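PDB 6Y56: nucleotidyl transferase AbiEii/AbiGii toxin family protein from Mycobacterium tuberculosis, which acts as the nucleotidyltransferase toxin of a toxin-antitoxin system and probably inhibits bacterial growth by inactivating tRNA acceptor stems. Local coordinates for residues L80-C83 with E84-G88. Sequence-based numbering, arbitrary orientation.
Sequences LEVC and ELIDG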
ATOM      1  N   LEU A  80     -17.469  -3.363  -6.959  1.00 14.03           N
ATOM      2  CA  LEU A  80     -18.156  -4.616  -7.242  1.00 15.46           C
ATOM      3  C   LEU A  80     -17.693  -5.213  -8.567  1.00 15.81           C
ATOM      4  O   LEU A  80     -17.499  -6.428  -8.667  1.00 15.03           O
ATOM      5  CB  LEU A  80     -19.668  -4.404  -7.238  1.00 16.52           C
ATOM      6  CG  LEU A  80     -20.495  -5.686  -7.425  1.00 17.62           C
ATOM      7  CD1 LEU A  80     -20.277  -6.645  -6.270  1.00 20.68           C
ATOM      8  CD2 LEU A  80     -21.969  -5.350  -7.563  1.00 21.43           C
ATOM      9  N   GLU A  81     -17.499  -4.376  -9.587  1.00 14.66           N
ATOM     10  CA  GLU A  81     -17.007  -4.868 -10.872  1.00 15.31           C
ATOM     11  C   GLU A  81     -15.677  -5.596 -10.701  1.00 13.92           C
ATOM     12  O   GLU A  81     -15.495  -6.714 -11.202  1.00 15.52           O
ATOM     13  CB  GLU A  81     -16.883  -3.692 -11.842  1.00 17.30           C
ATOM     14  CG  GLU A  81     -16.261  -4.027 -13.190  1.00 25.15           C
ATOM     15  CD  GLU A  81     -15.934  -2.781 -14.001  1.00 28.99           C
ATOM     16  OE1 GLU A  81     -16.084  -1.659 -13.475  1.00 34.67           O
ATOM     17  OE2 GLU A  81     -15.520  -2.923 -15.170  1.00 38.64           O
ATOM     18  N   VAL A  82     -14.751  -4.991  -9.949  1.00 14.16           N
ATOM     19  CA  VAL A  82     -13.447  -5.607  -9.713  1.00 14.75           C
ATOM     20  C   VAL A  82     -13.593  -6.909  -8.949  1.00 12.85           C
ATOM     21  O   VAL A  82     -12.983  -7.921  -9.306  1.00 14.66           O
ATOM     22  CB  VAL A  82     -12.518  -4.628  -8.980  1.00 14.53           C
ATOM     23  CG1 VAL A  82     -11.218  -5.332  -8.586  1.00 16.68           C
ATOM     24  CG2 VAL A  82     -12.245  -3.429  -9.858  1.00 15.73           C
ATOM     25  N   CYS A  83     -14.415  -6.914  -7.897  1.00 14.01           N
ATOM     26  CA  CYS A  83     -14.528  -8.112  -7.075  1.00 13.82           C
ATOM     27  C   CYS A  83     -15.195  -9.257  -7.833  1.00 16.60           C
ATOM     28  O   CYS A  83     -14.779 -10.416  -7.703  1.00 15.60           O
ATOM     29  CB  CYS A  83     -15.271  -7.788  -5.774  1.00 15.64           C
ATOM     30  SG  CYS A  83     -14.292  -6.726  -4.674  1.00 18.36           S
ATOM     31  N   GLU A  84     -16.230  -8.962  -8.628  1.00 15.35           N
ATOM     32  CA  GLU A  84     -16.853 -10.011  -9.434  1.00 16.85           C
ATOM     33  C   GLU A  84     -15.867 -10.575 -10.444  1.00 16.49           C
ATOM     34  O   GLU A  84     -15.878 -11.778 -10.733  1.00 18.92           O
ATOM     35  CB  GLU A  84     -18.079  -9.471 -10.173  1.00 17.29           C
ATOM     36  CG  GLU A  84     -19.299  -9.178  -9.313  1.00 23.55           C
ATOM     37  CD  GLU A  84     -20.526  -8.888 -10.165  1.00 27.22           C
ATOM     38  OE1 GLU A  84     -20.653  -9.502 -11.250  1.00 37.82           O
ATOM     39  OE2 GLU A  84     -21.360  -8.047  -9.773  1.00 30.74           O
ATOM     40  N   LEU A  85     -14.991  -9.722 -10.976  1.00 15.87           N
ATOM     41  CA  LEU A  85     -13.999 -10.181 -11.937  1.00 16.72           C
ATOM     42  C   LEU A  85     -12.969 -11.080 -11.274  1.00 16.03           C
ATOM     43  O   LEU A  85     -12.612 -12.129 -11.826  1.00 18.80           O
ATOM     44  CB  LEU A  85     -13.326  -8.979 -12.585  1.00 17.49           C
ATOM     45  CG  LEU A  85     -12.249  -9.312 -13.603  1.00 21.65           C
ATOM     46  CD1 LEU A  85     -12.845 -10.113 -14.753  1.00 23.84           C
ATOM     47  CD2 LEU A  85     -11.613  -8.029 -14.107  1.00 22.14           C
ATOM     48  N   ILE A  86     -12.485 -10.692 -10.091  1.00 15.94           N
ATOM     49  CA  ILE A  86     -11.465 -11.475  -9.397  1.00 16.03           C
ATOM     50  C   ILE A  86     -12.015 -12.836  -8.997  1.00 16.38           C
ATOM     51  O   ILE A  86     -11.376 -13.872  -9.221  1.00 16.95           O
ATOM     52  CB  ILE A  86     -10.947 -10.710  -8.168  1.00 14.70           C
ATOM     53  CG1 ILE A  86     -10.208  -9.440  -8.600  1.00 16.25           C
ATOM     54  CG2 ILE A  86     -10.027 -11.610  -7.345  1.00 16.04           C
ATOM     55  CD1 ILE A  86      -9.800  -8.557  -7.441  1.00 17.65           C
ATOM     56  N   ASP A  87     -13.206 -12.853  -8.394  1.00 15.89           N
ATOM     57  CA  ASP A  87     -13.713 -14.067  -7.768  1.00 15.55           C
ATOM     58  C   ASP A  87     -13.988 -15.152  -8.809  1.00 13.69           C
ATOM     59  O   ASP A  87     -14.839 -14.989  -9.690  1.00 18.73           O
ATOM     60  CB  ASP A  87     -14.968 -13.759  -6.962  1.00 17.27           C
ATOM     61  CG  ASP A  87     -15.318 -14.866  -6.002  1.00 20.37           C
ATOM     62  OD1 ASP A  87     -14.408 -15.455  -5.391  1.00 18.96           O
ATOM     63  OD2 ASP A  87     -16.523 -15.160  -5.866  1.00 29.59           O
ATOM     64  N   GLY A  88     -13.272 -16.262  -8.696  1.00 15.98           N
ATOM     65  CA  GLY A  88     -13.408 -17.368  -9.618  1.00 19.39           C
ATOM     66  C   GLY A  88     -12.571 -17.258 -10.874  1.00 18.16           C
ATOM     67  O   GLY A  88     -12.597 -18.185 -11.692  1.00 20.69           O
TER
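Val82 and Ile86, one turn apart near the C-terminal end of helix 76-86, lie side by side and point the same way, with Val82 CG1 3.7 Å from Ile86 CD1. Ile86 reaches its neighbour because CG1 stands beside its own backbone N (chi1 -66°) and the chain then runs extended, which also lays Ile86 CG1 against Val82 O at 3.2 Å. Both are buried and wholly apolar in their side chains, as befits the inward face of the helix. On the outer face Glu84 crosses Leu80 at a slant: its OE2 rests against the branch point of Leu80, 3.4 Å from CG, with the methyl CD2 almost as near, a van der Waals contact. Glu84 CG lies beside its own backbone N (chi1 -72°), which carries the chain back along the preceding turn, and CG brushes Leu80 O.

Beneath these side chains run four successive i to i+4 backbone bonds. Glu84 N gives the straightest, 2.8 Å to Leu80 O with 170° at the hydrogen; the last joins Asp87 N to Cys83 O at 3.0 Å. Asp87 still gives its N-H to that bond, but its psi of 118° turns the chain out of the helix, and its OD1 takes a hydrogen bond from Val98 N of strand 94-100. Gly88, with a positive phi that glycine tolerates readily, continues the turn and bonds through its backbone to Phe96.

Farther out, Leu31 of helix 19-38 packs on Ile86, and Leu35 on Val82 and Leu85; Phe128 of strand 125-129 touches Val82 and Cys83. The chemistry is that of an amphipathic helix end: aliphatic groups face helix 19-38 and the mixed sheet, Glu84 is exposed, Glu81 pairs with Arg45, and Asp87 and Gly88 tie the exit to strand 94-100.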